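Side-chain contacts in putative sarcosine dimethylglycine methyltransferase (Galdieria sulphuraria, PDB 2O57), which probably catalyses the methylation of sarcosine and dimethylglycine with S-adenosylmethionine as the methyl donor: residues A[33-38]-A[266-271]; A[75-80]-A[228-233]; A[96-101]-A[126-131]; A[109-114]-A[142-147]. All blocks are in the same frame, centred on the assembly; numbering follows the deposited sequence.

Interaction 1 of 4, residues A[33-38]-A[266-271]; sequences DRFYFH and ANMKRG
F35 and Y36 share one partner, the end of the selenomethionine M268, and every touch between residues 33-38 and 266-271 goes through it. The apolar part is a matter of one methyl group. M268 CE lies 3.8 Å from F35 CD2 and 4.0 Å from F35 CE2, so it rests near the CD2-CE2 bond of that ring. M268 CE also comes within 4.0 Å of Y36 CE2. Both approaches are oblique to the rings. M268 can span the gap because it is stretched out, with CG anti to the backbone N (chi1 -169°) and the chain extended beyond it; it crosses the F35 side chain at about a right angle. The rings also touch one another: F35 CD2 sits 4.2 Å above the Y36 ring plane, displaced toward its rim.

The sulfur-aromatic part is the Met-aromatic contact, made here by selenium. M268 SE stands 5.0 Å from the centroid of the F35 ring, 40° off the ring normal.

The polar groups bond away from the contact. In helix 262-280, R270 NH2 donates to N267 OD1 over 2.6 Å, with the amide oxygen in the guanidinium plane, and R205 adds a weak second bond to that oxygen; H38 of helix 27-40 bonds to E255.

L249 of helix 235-251 touches both F35 and M268, adding to the apolar layer where helices 27-40 and 262-280 come together. With no hydrogen bond across, the two segments rely here on dispersion and the polarisable selenium (sulfur in the natural protein), interactions that are less directional than a polar bond.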
loop_
_atom_site.group_PDB
_atom_site.type_symbol
_atom_site.label_atom_id
_atom_site.label_comp_id
_atom_site.label_asym_id
_atom_site.label_seq_id
_atom_site.Cartn_x
_atom_site.Cartn_y
_atom_site.Cartn_z
ATOM N N ASP A 33 -25.850 3.711 9.199
ATOM C CA ASP A 33 -25.346 3.118 10.432
ATOM C C ASP A 33 -26.253 2.029 11.046
ATOM O O ASP A 33 -25.745 1.019 11.542
ATOM C CB ASP A 33 -24.961 4.155 11.493
ATOM C CG ASP A 33 -24.085 3.546 12.576
ATOM O OD1 ASP A 33 -22.979 2.995 12.256
ATOM O OD2 ASP A 33 -24.485 3.623 13.752
ATOM N N ARG A 34 -27.578 2.215 10.998
ATOM C CA ARG A 34 -28.511 1.180 11.438
ATOM C C ARG A 34 -28.288 -0.138 10.661
ATOM O O ARG A 34 -28.368 -1.235 11.255
ATOM C CB ARG A 34 -29.966 1.618 11.253
ATOM C CG ARG A 34 -30.412 2.758 12.202
ATOM C CD ARG A 34 -31.887 3.063 11.966
ATOM N NE ARG A 34 -32.422 4.061 12.901
ATOM C CZ ARG A 34 -33.683 4.484 12.877
ATOM N NH1 ARG A 34 -34.547 4.021 11.954
ATOM N NH2 ARG A 34 -34.088 5.357 13.765
ATOM N N PHE A 35 -28.069 -0.017 9.350
ATOM C CA PHE A 35 -27.766 -1.164 8.506
ATOM C C PHE A 35 -26.461 -1.826 8.924
ATOM O O PHE A 35 -26.440 -3.007 9.160
ATOM C CB PHE A 35 -27.743 -0.830 7.005
ATOM C CG PHE A 35 -27.115 -1.937 6.156
ATOM C CD1 PHE A 35 -27.817 -3.134 5.904
ATOM C CD2 PHE A 35 -25.844 -1.782 5.608
ATOM C CE1 PHE A 35 -27.241 -4.163 5.128
ATOM C CE2 PHE A 35 -25.248 -2.787 4.842
ATOM C CZ PHE A 35 -25.944 -3.987 4.605
ATOM N N TYR A 36 -25.370 -1.067 9.015
ATOM C CA TYR A 36 -24.084 -1.679 9.399
ATOM C C TYR A 36 -24.121 -2.255 10.817
ATOM O O TYR A 36 -23.622 -3.367 11.091
ATOM C CB TYR A 36 -22.995 -0.637 9.332
ATOM C CG TYR A 36 -22.447 -0.392 7.947
ATOM C CD1 TYR A 36 -21.523 -1.281 7.372
ATOM C CD2 TYR A 36 -22.874 0.710 7.198
ATOM C CE1 TYR A 36 -20.987 -1.037 6.102
ATOM C CE2 TYR A 36 -22.362 0.952 5.918
ATOM C CZ TYR A 36 -21.411 0.078 5.390
ATOM O OH TYR A 36 -20.892 0.322 4.139
ATOM N N PHE A 37 -24.704 -1.500 11.735
ATOM C CA PHE A 37 -24.855 -2.021 13.081
ATOM C C PHE A 37 -25.700 -3.298 13.102
ATOM O O PHE A 37 -25.425 -4.204 13.854
ATOM C CB PHE A 37 -25.427 -0.931 14.031
ATOM C CG PHE A 37 -25.470 -1.345 15.465
ATOM C CD1 PHE A 37 -24.319 -1.309 16.248
ATOM C CD2 PHE A 37 -26.658 -1.802 16.028
ATOM C CE1 PHE A 37 -24.364 -1.705 17.618
ATOM C CE2 PHE A 37 -26.718 -2.196 17.363
ATOM C CZ PHE A 37 -25.561 -2.155 18.164
ATOM N N HIS A 38 -26.743 -3.372 12.287
ATOM C CA HIS A 38 -27.650 -4.541 12.319
ATOM C C HIS A 38 -26.860 -5.807 11.986
ATOM O O HIS A 38 -27.078 -6.842 12.575
ATOM C CB HIS A 38 -28.783 -4.368 11.321
ATOM C CG HIS A 38 -29.657 -5.588 11.152
ATOM N ND1 HIS A 38 -30.567 -5.995 12.109
ATOM C CD2 HIS A 38 -29.748 -6.491 10.141
ATOM C CE1 HIS A 38 -31.193 -7.082 11.688
ATOM N NE2 HIS A 38 -30.709 -7.408 10.502
ATOM N N ALA A 266 -33.103 2.199 -1.462
ATOM C CA ALA A 266 -32.913 2.539 -2.865
ATOM C C ALA A 266 -31.826 3.613 -2.995
ATOM O O ALA A 266 -30.941 3.453 -3.821
ATOM C CB ALA A 266 -34.250 2.944 -3.528
ATOM N N ASN A 267 -31.847 4.651 -2.140
ATOM C CA ASN A 267 -30.833 5.722 -2.123
ATOM C C ASN A 267 -29.442 5.201 -1.761
ATOM O O ASN A 267 -28.442 5.621 -2.369
ATOM C CB ASN A 267 -31.162 6.839 -1.104
ATOM C CG ASN A 267 -32.390 7.676 -1.499
ATOM O OD1 ASN A 267 -32.688 7.830 -2.674
ATOM N ND2 ASN A 267 -33.087 8.236 -0.500
HETATM N N MSE A 268 -29.376 4.334 -0.751
HETATM C CA MSE A 268 -28.076 3.714 -0.377
HETATM C C MSE A 268 -27.484 2.906 -1.539
HETATM O O MSE A 268 -26.309 3.043 -1.851
HETATM C CB MSE A 268 -28.200 2.824 0.851
HETATM C CG MSE A 268 -26.772 2.416 1.377
HETATM SE SE MSE A 268 -26.856 1.455 3.028
HETATM C CE MSE A 268 -25.037 0.786 2.989
ATOM N N LYS A 269 -28.289 2.022 -2.120
ATOM C CA LYS A 269 -27.897 1.201 -3.276
ATOM C C LYS A 269 -27.371 2.072 -4.438
ATOM O O LYS A 269 -26.320 1.764 -5.050
ATOM C CB LYS A 269 -29.116 0.339 -3.677
ATOM C CG LYS A 269 -28.939 -0.724 -4.746
ATOM C CD LYS A 269 -30.281 -1.494 -5.014
ATOM C CE LYS A 269 -30.950 -1.954 -3.706
ATOM N NZ LYS A 269 -32.345 -2.550 -3.875
ATOM N N ARG A 270 -28.068 3.167 -4.742
ATOM C CA ARG A 270 -27.570 4.078 -5.782
ATOM C C ARG A 270 -26.191 4.625 -5.444
ATOM O O ARG A 270 -25.320 4.634 -6.310
ATOM C CB ARG A 270 -28.540 5.215 -6.070
ATOM C CG ARG A 270 -29.747 4.749 -6.853
ATOM C CD ARG A 270 -30.610 5.912 -7.239
ATOM N NE ARG A 270 -31.401 6.396 -6.106
ATOM C CZ ARG A 270 -32.646 6.007 -5.848
ATOM N NH1 ARG A 270 -33.254 5.114 -6.645
ATOM N NH2 ARG A 270 -33.281 6.512 -4.795
ATOM N N GLY A 271 -26.006 5.107 -4.209
ATOM C CA GLY A 271 -24.695 5.581 -3.748
ATOM C C GLY A 271 -23.611 4.521 -3.842
ATOM O O GLY A 271 -22.486 4.790 -4.292
#

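Interaction 2 of 4, residues A[75-80]-A[228-233]; sequences AMTGVL and TLRTFS
The R230 guanidinium is the flat group here, and T77 and M76 both meet it. M76 CB lies at its edge, near the plane, 4.3 Å from R230 NH1. T77 CG2 approaches R230 NH2 obliquely at 3.8 Å. The same methyl, T77 CG2, also touches L229 CD1 at 4.0 Å, so it bridges two consecutive residues of the strand. A bend at chi3 (85°) carries the arginine head across to the end of helix 59-76, where a water links M76 O and R230 NH2 through two weak bonds.

The charge is answered from outside the two segments: E73 takes NH1 in a salt bridge, and D236 of the second subunit takes NH2. T77 OG1 bonds back to L74 O, a bond that leaves the methyl to do the packing.

L229 and R230 both face L290 of strand 284-293, which makes a classic beta bulge and sends two successive side chains toward T77. The bulge lies in the outermost strand of the chain's own sheet, and just beyond it T231 to S233 pair antiparallel with a strand of the second subunit, continuing the Rossmann-like methyltransferase sheet across the dimer.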
loop_
_atom_site.group_PDB
_atom_site.type_symbol
_atom_site.label_atom_id
_atom_site.label_comp_id
_atom_site.label_asym_id
_atom_site.label_seq_id
_atom_site.Cartn_x
_atom_site.Cartn_y
_atom_site.Cartn_z
ATOM N N ALA A 75 2.867 -0.453 13.301
ATOM C CA ALA A 75 3.814 -1.114 14.220
ATOM C C ALA A 75 5.272 -1.031 13.730
ATOM O O ALA A 75 6.220 -0.881 14.540
ATOM C CB ALA A 75 3.406 -2.573 14.466
HETATM N N MSE A 76 5.448 -1.123 12.401
HETATM C CA MSE A 76 6.790 -1.031 11.787
HETATM C C MSE A 76 7.442 0.331 12.071
HETATM O O MSE A 76 8.664 0.442 12.029
HETATM C CB MSE A 76 6.738 -1.300 10.258
HETATM C CG MSE A 76 6.308 -2.729 9.884
HETATM SE SE MSE A 76 7.666 -3.996 10.350
HETATM C CE MSE A 76 8.716 -3.921 8.717
ATOM N N THR A 77 6.648 1.363 12.380
ATOM C CA THR A 77 7.237 2.689 12.702
ATOM C C THR A 77 7.719 2.815 14.156
ATOM O O THR A 77 8.298 3.845 14.515
ATOM C CB THR A 77 6.261 3.887 12.382
ATOM O OG1 THR A 77 5.221 3.953 13.373
ATOM C CG2 THR A 77 5.673 3.770 10.937
ATOM N N GLY A 78 7.487 1.789 14.984
ATOM C CA GLY A 78 7.898 1.828 16.389
ATOM C C GLY A 78 6.953 2.471 17.392
ATOM O O GLY A 78 7.209 2.386 18.588
ATOM N N VAL A 79 5.842 3.054 16.936
ATOM C CA VAL A 79 4.982 3.855 17.837
ATOM C C VAL A 79 4.049 3.031 18.717
ATOM O O VAL A 79 3.538 3.555 19.731
ATOM C CB VAL A 79 4.127 4.944 17.118
ATOM C CG1 VAL A 79 5.030 6.057 16.501
ATOM C CG2 VAL A 79 3.161 4.326 16.081
ATOM N N LEU A 80 3.849 1.757 18.392
ATOM C CA LEU A 80 2.836 0.955 19.107
ATOM C C LEU A 80 3.404 0.195 20.335
ATOM O O LEU A 80 3.209 -1.009 20.531
ATOM C CB LEU A 80 2.007 0.079 18.135
ATOM C CG LEU A 80 1.226 0.785 16.988
ATOM C CD1 LEU A 80 0.485 -0.242 16.080
ATOM C CD2 LEU A 80 0.241 1.757 17.568
ATOM N N THR A 228 5.186 12.421 4.480
ATOM C CA THR A 228 4.490 11.230 4.038
ATOM C C THR A 228 5.533 10.113 3.951
ATOM O O THR A 228 6.525 10.206 3.191
ATOM C CB THR A 228 3.800 11.439 2.683
ATOM O OG1 THR A 228 2.778 12.433 2.820
ATOM C CG2 THR A 228 3.162 10.137 2.243
ATOM N N LEU A 229 5.343 9.105 4.779
ATOM C CA LEU A 229 6.238 7.938 4.854
ATOM C C LEU A 229 5.956 6.932 3.759
ATOM O O LEU A 229 6.887 6.387 3.173
ATOM C CB LEU A 229 6.070 7.221 6.181
ATOM C CG LEU A 229 6.415 7.966 7.480
ATOM C CD1 LEU A 229 6.269 7.025 8.706
ATOM C CD2 LEU A 229 7.832 8.546 7.441
ATOM N N ARG A 230 4.671 6.694 3.493
ATOM C CA ARG A 230 4.229 5.730 2.488
ATOM C C ARG A 230 2.759 5.954 2.132
ATOM O O ARG A 230 1.985 6.468 2.961
ATOM C CB ARG A 230 4.454 4.302 2.988
ATOM C CG ARG A 230 3.703 3.935 4.287
ATOM C CD ARG A 230 4.155 2.606 4.869
ATOM N NE ARG A 230 5.351 2.777 5.712
ATOM C CZ ARG A 230 5.583 2.134 6.856
ATOM N NH1 ARG A 230 4.738 1.212 7.332
ATOM N NH2 ARG A 230 6.686 2.396 7.540
ATOM N N THR A 231 2.375 5.535 0.922
ATOM C CA THR A 231 0.994 5.594 0.459
ATOM C C THR A 231 0.580 4.322 -0.293
ATOM O O THR A 231 1.441 3.545 -0.795
ATOM C CB THR A 231 0.712 6.845 -0.413
ATOM O OG1 THR A 231 1.441 6.783 -1.638
ATOM C CG2 THR A 231 1.100 8.132 0.306
ATOM N N PHE A 232 -0.741 4.121 -0.356
ATOM C CA PHE A 232 -1.348 2.922 -0.877
ATOM C C PHE A 232 -2.606 3.367 -1.607
ATOM O O PHE A 232 -3.333 4.253 -1.134
ATOM C CB PHE A 232 -1.742 1.957 0.278
ATOM C CG PHE A 232 -0.598 1.588 1.207
ATOM C CD1 PHE A 232 0.130 0.411 1.015
ATOM C CD2 PHE A 232 -0.257 2.405 2.285
ATOM C CE1 PHE A 232 1.207 0.076 1.876
ATOM C CE2 PHE A 232 0.820 2.086 3.124
ATOM C CZ PHE A 232 1.544 0.926 2.932
ATOM N N SER A 233 -2.845 2.792 -2.778
ATOM C CA SER A 233 -4.086 3.059 -3.519
ATOM C C SER A 233 -4.610 1.687 -3.896
ATOM O O SER A 233 -3.893 0.898 -4.544
ATOM C CB SER A 233 -3.809 3.935 -4.751
ATOM O OG SER A 233 -4.955 4.009 -5.602
HETATM O O HOH W 1 9.120 1.535 9.323
#

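Interaction 3 of 4, residues A[96-101]-A[126-131]; sequences AARFLV and NQAGLA
R98, whose aliphatic part lies against L130, has its NH1 gripped by two asparagines of helix 115-128: N125 OD1 takes a hydrogen bond and N121 OD1 a weak one. Its NH2 bonds to Y93 O in the glycine-rich turn before helix 95-104. With both terminal nitrogens held, the guanidinium has little freedom to rotate, and its charge is met by neutral oxygens, with none of these partners a carboxylate.

Below that polar head the contact is apolar. L130 CD1 reaches 3.7 Å from R98 CG and 4.1 Å from R98 CB, the two side chains passing at a slant. The arginine runs straight through chi2 and then turns at chi3 (-63°), which lifts its head off the leucine and toward the asparagines. A128 adds a looser touch, its CB 4.4 Å from R98 CD. The other leucine branch serves V101: L130 CD2 lies 4.0 Å from V101 CG1, the pair sliding past each other in opposite directions. One forked side chain thus meets two residues about one helical turn apart.

L130 is brought there by the end of helix 115-128. G129 leaves the helix with positive phi (73°) in a Schellman motif, G129 N bonded to N126 O at 3.1 Å, and the turn that follows points L130 toward helix 95-104. R98 and V101 also touch I134 of strand 134-138. Helix 95-104, strand 107-112 and helix 115-128 follow one another here as in the successive beta-alpha-beta units of a Rossmann-like methyltransferase, with the two helices packed as neighbours.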
loop_
_atom_site.group_PDB
_atom_site.type_symbol
_atom_site.label_atom_id
_atom_site.label_comp_id
_atom_site.label_asym_id
_atom_site.label_seq_id
_atom_site.Cartn_x
_atom_site.Cartn_y
_atom_site.Cartn_z
ATOM N N ALA A 96 -11.863 -0.524 16.429
ATOM C CA ALA A 96 -10.415 -0.409 16.199
ATOM C C ALA A 96 -9.704 -0.156 17.499
ATOM O O ALA A 96 -8.617 -0.668 17.692
ATOM C CB ALA A 96 -10.110 0.720 15.258
ATOM N N ALA A 97 -10.280 0.695 18.357
ATOM C CA ALA A 97 -9.643 1.040 19.613
ATOM C C ALA A 97 -9.497 -0.217 20.478
ATOM O O ALA A 97 -8.421 -0.474 21.020
ATOM C CB ALA A 97 -10.419 2.114 20.360
ATOM N N ARG A 98 -10.573 -0.998 20.584
ATOM C CA ARG A 98 -10.500 -2.259 21.310
ATOM C C ARG A 98 -9.500 -3.234 20.685
ATOM O O ARG A 98 -8.722 -3.847 21.417
ATOM C CB ARG A 98 -11.877 -2.920 21.485
ATOM C CG ARG A 98 -12.718 -2.148 22.557
ATOM C CD ARG A 98 -14.111 -2.746 22.749
ATOM N NE ARG A 98 -14.940 -2.665 21.528
ATOM C CZ ARG A 98 -15.678 -1.618 21.154
ATOM N NH1 ARG A 98 -15.687 -0.507 21.896
ATOM N NH2 ARG A 98 -16.421 -1.700 20.021
ATOM N N PHE A 99 -9.520 -3.361 19.351
ATOM C CA PHE A 99 -8.517 -4.178 18.611
ATOM C C PHE A 99 -7.058 -3.772 18.956
ATOM O O PHE A 99 -6.221 -4.618 19.306
ATOM C CB PHE A 99 -8.773 -4.046 17.108
ATOM C CG PHE A 99 -7.686 -4.620 16.231
ATOM C CD1 PHE A 99 -7.665 -5.981 15.944
ATOM C CD2 PHE A 99 -6.711 -3.796 15.669
ATOM C CE1 PHE A 99 -6.669 -6.518 15.124
ATOM C CE2 PHE A 99 -5.711 -4.314 14.828
ATOM C CZ PHE A 99 -5.696 -5.666 14.550
ATOM N N LEU A 100 -6.761 -2.478 18.878
ATOM C CA LEU A 100 -5.396 -2.015 19.168
ATOM C C LEU A 100 -4.969 -2.199 20.645
ATOM O O LEU A 100 -3.807 -2.548 20.951
ATOM C CB LEU A 100 -5.253 -0.556 18.728
ATOM C CG LEU A 100 -5.361 -0.260 17.223
ATOM C CD1 LEU A 100 -5.264 1.254 17.066
ATOM C CD2 LEU A 100 -4.230 -0.946 16.458
ATOM N N VAL A 101 -5.902 -1.932 21.558
ATOM C CA VAL A 101 -5.635 -2.075 22.987
ATOM C C VAL A 101 -5.336 -3.565 23.305
ATOM O O VAL A 101 -4.305 -3.861 23.923
ATOM C CB VAL A 101 -6.792 -1.502 23.865
ATOM C CG1 VAL A 101 -6.611 -1.900 25.366
ATOM C CG2 VAL A 101 -6.900 0.028 23.685
ATOM N N ASN A 126 -16.648 -0.803 28.844
ATOM C CA ASN A 126 -16.977 -1.222 30.202
ATOM C C ASN A 126 -17.185 -2.742 30.278
ATOM O O ASN A 126 -16.584 -3.382 31.122
ATOM C CB ASN A 126 -18.196 -0.460 30.719
ATOM C CG ASN A 126 -17.864 0.979 31.122
ATOM O OD1 ASN A 126 -16.743 1.291 31.555
ATOM N ND2 ASN A 126 -18.865 1.863 31.014
ATOM N N GLN A 127 -17.999 -3.313 29.380
ATOM C CA GLN A 127 -18.221 -4.783 29.348
ATOM C C GLN A 127 -16.900 -5.540 29.070
ATOM O O GLN A 127 -16.660 -6.625 29.621
ATOM C CB GLN A 127 -19.213 -5.172 28.251
ATOM C CG GLN A 127 -20.695 -4.923 28.550
ATOM C CD GLN A 127 -21.613 -5.416 27.416
ATOM O OE1 GLN A 127 -21.278 -6.371 26.688
ATOM N NE2 GLN A 127 -22.781 -4.755 27.258
ATOM N N ALA A 128 -16.049 -4.957 28.212
ATOM C CA ALA A 128 -14.775 -5.585 27.834
ATOM C C ALA A 128 -13.756 -5.536 28.971
ATOM O O ALA A 128 -12.770 -6.262 28.952
ATOM C CB ALA A 128 -14.199 -4.910 26.581
ATOM N N GLY A 129 -13.997 -4.671 29.945
ATOM C CA GLY A 129 -13.015 -4.413 30.986
ATOM C C GLY A 129 -11.865 -3.589 30.428
ATOM O O GLY A 129 -10.747 -3.706 30.896
ATOM N N LEU A 130 -12.135 -2.743 29.426
ATOM C CA LEU A 130 -11.063 -1.947 28.810
ATOM C C LEU A 130 -11.165 -0.443 29.073
ATOM O O LEU A 130 -10.488 0.379 28.419
ATOM C CB LEU A 130 -11.004 -2.227 27.293
ATOM C CG LEU A 130 -10.721 -3.685 26.866
ATOM C CD1 LEU A 130 -10.929 -3.873 25.333
ATOM C CD2 LEU A 130 -9.286 -4.134 27.291
ATOM N N ALA A 131 -12.010 -0.078 30.037
ATOM C CA ALA A 131 -12.335 1.327 30.253
ATOM C C ALA A 131 -11.158 2.147 30.823
ATOM O O ALA A 131 -11.119 3.367 30.669
ATOM C CB ALA A 131 -13.562 1.450 31.117
#

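Interaction 4 of 4, residues A[109-114]-A[142-147]; sequences DCLNIA and LEIPCE
L111 meets P145 and I144 through both of its methyl branches. L111 CD1 presses end-on against the proline, 3.6 Å from P145 CD and 3.8 Å from P145 CG. L111 CD2 touches both partners, 3.8 Å from P145 CD and 4.1 Å from both I144 CG1 and I144 CG2. With CG anti to the backbone N (chi1 -172°) the leucine stands up from the strand, its fork opening beneath the loop. No polar bond crosses the contact.

The next shell fixes the loop. P145 is the centre of an inverse gamma turn, closed by a weak bond of 2.8 Å from C146 N to I144 O, and this tight bend presents P145 CD and CG and the isoleucine to the same leucine. Side chains of helix 166-176 hold the backbone of the turn: E172 OE1 accepts from I144 N, and R175 NH1 donates to C146 O. Cutting L111 back to an alanine is likely to open a gap under P145 and leave I144 short of an apolar neighbour on that side.

On the strand side, L111 is fixed by backbone hydrogen bonding to D88 in the adjacent strand 85-89, while its side chain also touches L89 and K137. I144 goes deeper, onto L87 and L89 and against V176. The loop between strands 134-138 and 151-157 therefore lies across the parallel part of the mixed sheet, over strands 85-89 and 107-112, in contact with that face through I144 and P145 and with helix 166-176 through I144 and L142.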
loop_
_atom_site.group_PDB
_atom_site.type_symbol
_atom_site.label_atom_id
_atom_site.label_comp_id
_atom_site.label_asym_id
_atom_site.label_seq_id
_atom_site.Cartn_x
_atom_site.Cartn_y
_atom_site.Cartn_z
ATOM N N ASP A 109 -7.627 7.295 22.937
ATOM C CA ASP A 109 -8.739 8.231 23.094
ATOM C C ASP A 109 -9.509 8.229 21.774
ATOM O O ASP A 109 -8.922 8.468 20.716
ATOM C CB ASP A 109 -8.252 9.643 23.375
ATOM C CG ASP A 109 -7.570 9.774 24.730
ATOM O OD1 ASP A 109 -7.816 8.960 25.634
ATOM O OD2 ASP A 109 -6.813 10.721 24.897
ATOM N N CYS A 110 -10.826 8.013 21.852
ATOM C CA CYS A 110 -11.675 8.025 20.667
ATOM C C CYS A 110 -12.310 9.402 20.560
ATOM O O CYS A 110 -12.795 9.946 21.576
ATOM C CB CYS A 110 -12.762 6.934 20.778
ATOM S SG CYS A 110 -12.175 5.269 20.821
ATOM N N LEU A 111 -12.287 9.984 19.362
ATOM C CA LEU A 111 -13.008 11.227 19.102
ATOM C C LEU A 111 -14.044 10.946 18.049
ATOM O O LEU A 111 -13.718 10.442 16.969
ATOM C CB LEU A 111 -12.083 12.366 18.659
ATOM C CG LEU A 111 -12.752 13.743 18.547
ATOM C CD1 LEU A 111 -13.169 14.244 19.920
ATOM C CD2 LEU A 111 -11.740 14.720 17.919
ATOM N N ASN A 112 -15.300 11.248 18.353
ATOM C CA ASN A 112 -16.358 10.878 17.438
ATOM C C ASN A 112 -17.511 11.872 17.588
ATOM O O ASN A 112 -17.798 12.311 18.715
ATOM C CB ASN A 112 -16.811 9.455 17.780
ATOM C CG ASN A 112 -17.581 8.780 16.673
ATOM O OD1 ASN A 112 -17.085 8.629 15.550
ATOM N ND2 ASN A 112 -18.766 8.268 17.003
ATOM N N ILE A 113 -18.158 12.187 16.470
ATOM C CA ILE A 113 -19.212 13.196 16.432
ATOM C C ILE A 113 -20.592 12.638 16.777
ATOM O O ILE A 113 -21.488 13.403 17.049
ATOM C CB ILE A 113 -19.248 13.967 15.052
ATOM C CG1 ILE A 113 -19.947 15.326 15.168
ATOM C CG2 ILE A 113 -19.866 13.116 13.920
ATOM C CD1 ILE A 113 -19.180 16.408 15.990
ATOM N N ALA A 114 -20.763 11.320 16.754
ATOM C CA ALA A 114 -22.088 10.731 16.922
ATOM C C ALA A 114 -22.282 10.290 18.367
ATOM O O ALA A 114 -21.676 9.316 18.810
ATOM C CB ALA A 114 -22.276 9.578 15.937
ATOM N N LEU A 142 -11.946 19.367 13.520
ATOM C CA LEU A 142 -11.558 20.769 13.318
ATOM C C LEU A 142 -11.171 21.423 14.651
ATOM O O LEU A 142 -10.513 22.453 14.674
ATOM C CB LEU A 142 -12.681 21.541 12.621
ATOM C CG LEU A 142 -13.159 20.938 11.297
ATOM C CD1 LEU A 142 -14.285 21.769 10.635
ATOM C CD2 LEU A 142 -11.993 20.769 10.344
ATOM N N GLU A 143 -11.552 20.786 15.760
ATOM C CA GLU A 143 -11.242 21.299 17.076
ATOM C C GLU A 143 -11.031 20.142 18.058
ATOM O O GLU A 143 -11.858 19.876 18.949
ATOM C CB GLU A 143 -12.375 22.220 17.541
ATOM C CG GLU A 143 -11.926 23.330 18.478
ATOM C CD GLU A 143 -13.072 24.259 18.873
ATOM O OE1 GLU A 143 -13.406 24.292 20.091
ATOM O OE2 GLU A 143 -13.659 24.929 17.972
ATOM N N ILE A 144 -9.915 19.448 17.890
ATOM C CA ILE A 144 -9.650 18.277 18.710
ATOM C C ILE A 144 -9.519 18.773 20.154
ATOM O O ILE A 144 -8.692 19.649 20.429
ATOM C CB ILE A 144 -8.405 17.499 18.224
ATOM C CG1 ILE A 144 -8.580 17.073 16.737
ATOM C CG2 ILE A 144 -8.148 16.323 19.146
ATOM C CD1 ILE A 144 -7.325 16.338 16.112
ATOM N N PRO A 145 -10.390 18.262 21.062
ATOM C CA PRO A 145 -10.472 18.815 22.415
ATOM C C PRO A 145 -9.350 18.248 23.270
ATOM O O PRO A 145 -9.616 17.533 24.231
ATOM C CB PRO A 145 -11.854 18.329 22.906
ATOM C CG PRO A 145 -12.021 16.969 22.234
ATOM C CD PRO A 145 -11.340 17.142 20.855
ATOM N N CYS A 146 -8.100 18.526 22.883
ATOM C CA CYS A 146 -6.911 17.960 23.517
ATOM C C CYS A 146 -5.763 19.005 23.438
ATOM O O CYS A 146 -5.766 19.827 22.510
ATOM C CB CYS A 146 -6.518 16.633 22.809
ATOM S SG CYS A 146 -7.865 15.326 22.487
ATOM N N GLU A 147 -4.774 18.916 24.340
ATOM C CA GLU A 147 -3.574 19.781 24.315
ATOM C C GLU A 147 -2.620 19.471 23.123
ATOM O O GLU A 147 -2.671 18.383 22.558
ATOM C CB GLU A 147 -2.749 19.604 25.588
ATOM C CG GLU A 147 -3.475 19.792 26.903
ATOM C CD GLU A 147 -2.491 20.075 28.038
ATOM O OE1 GLU A 147 -2.616 19.440 29.125
ATOM O OE2 GLU A 147 -1.589 20.938 27.837
#

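How the interactions relate
Interactions 3 and 4 belong to one block of the methyltransferase fold: they interlock along the chain, and A97 packs directly on C110, while L111, the next residue, serves the loop. Strand 107-112 is thus covered by helix 95-104 as well as by 142-147. Interactions 2 and 4 are the more buried, 1 and 3 only partly so. Interactions 1 and 2 lie on opposite sides of the chain's centre, about 32 Å apart between centres; the first joins two helices, the second a helix end and the outermost strand of the chain's own sheet, at the dimer interface. Chemistry follows place: purely apolar in 4, a methyl and selenium against aromatic rings in 1, and arginines with polar partners outside the segments in 2 and 3.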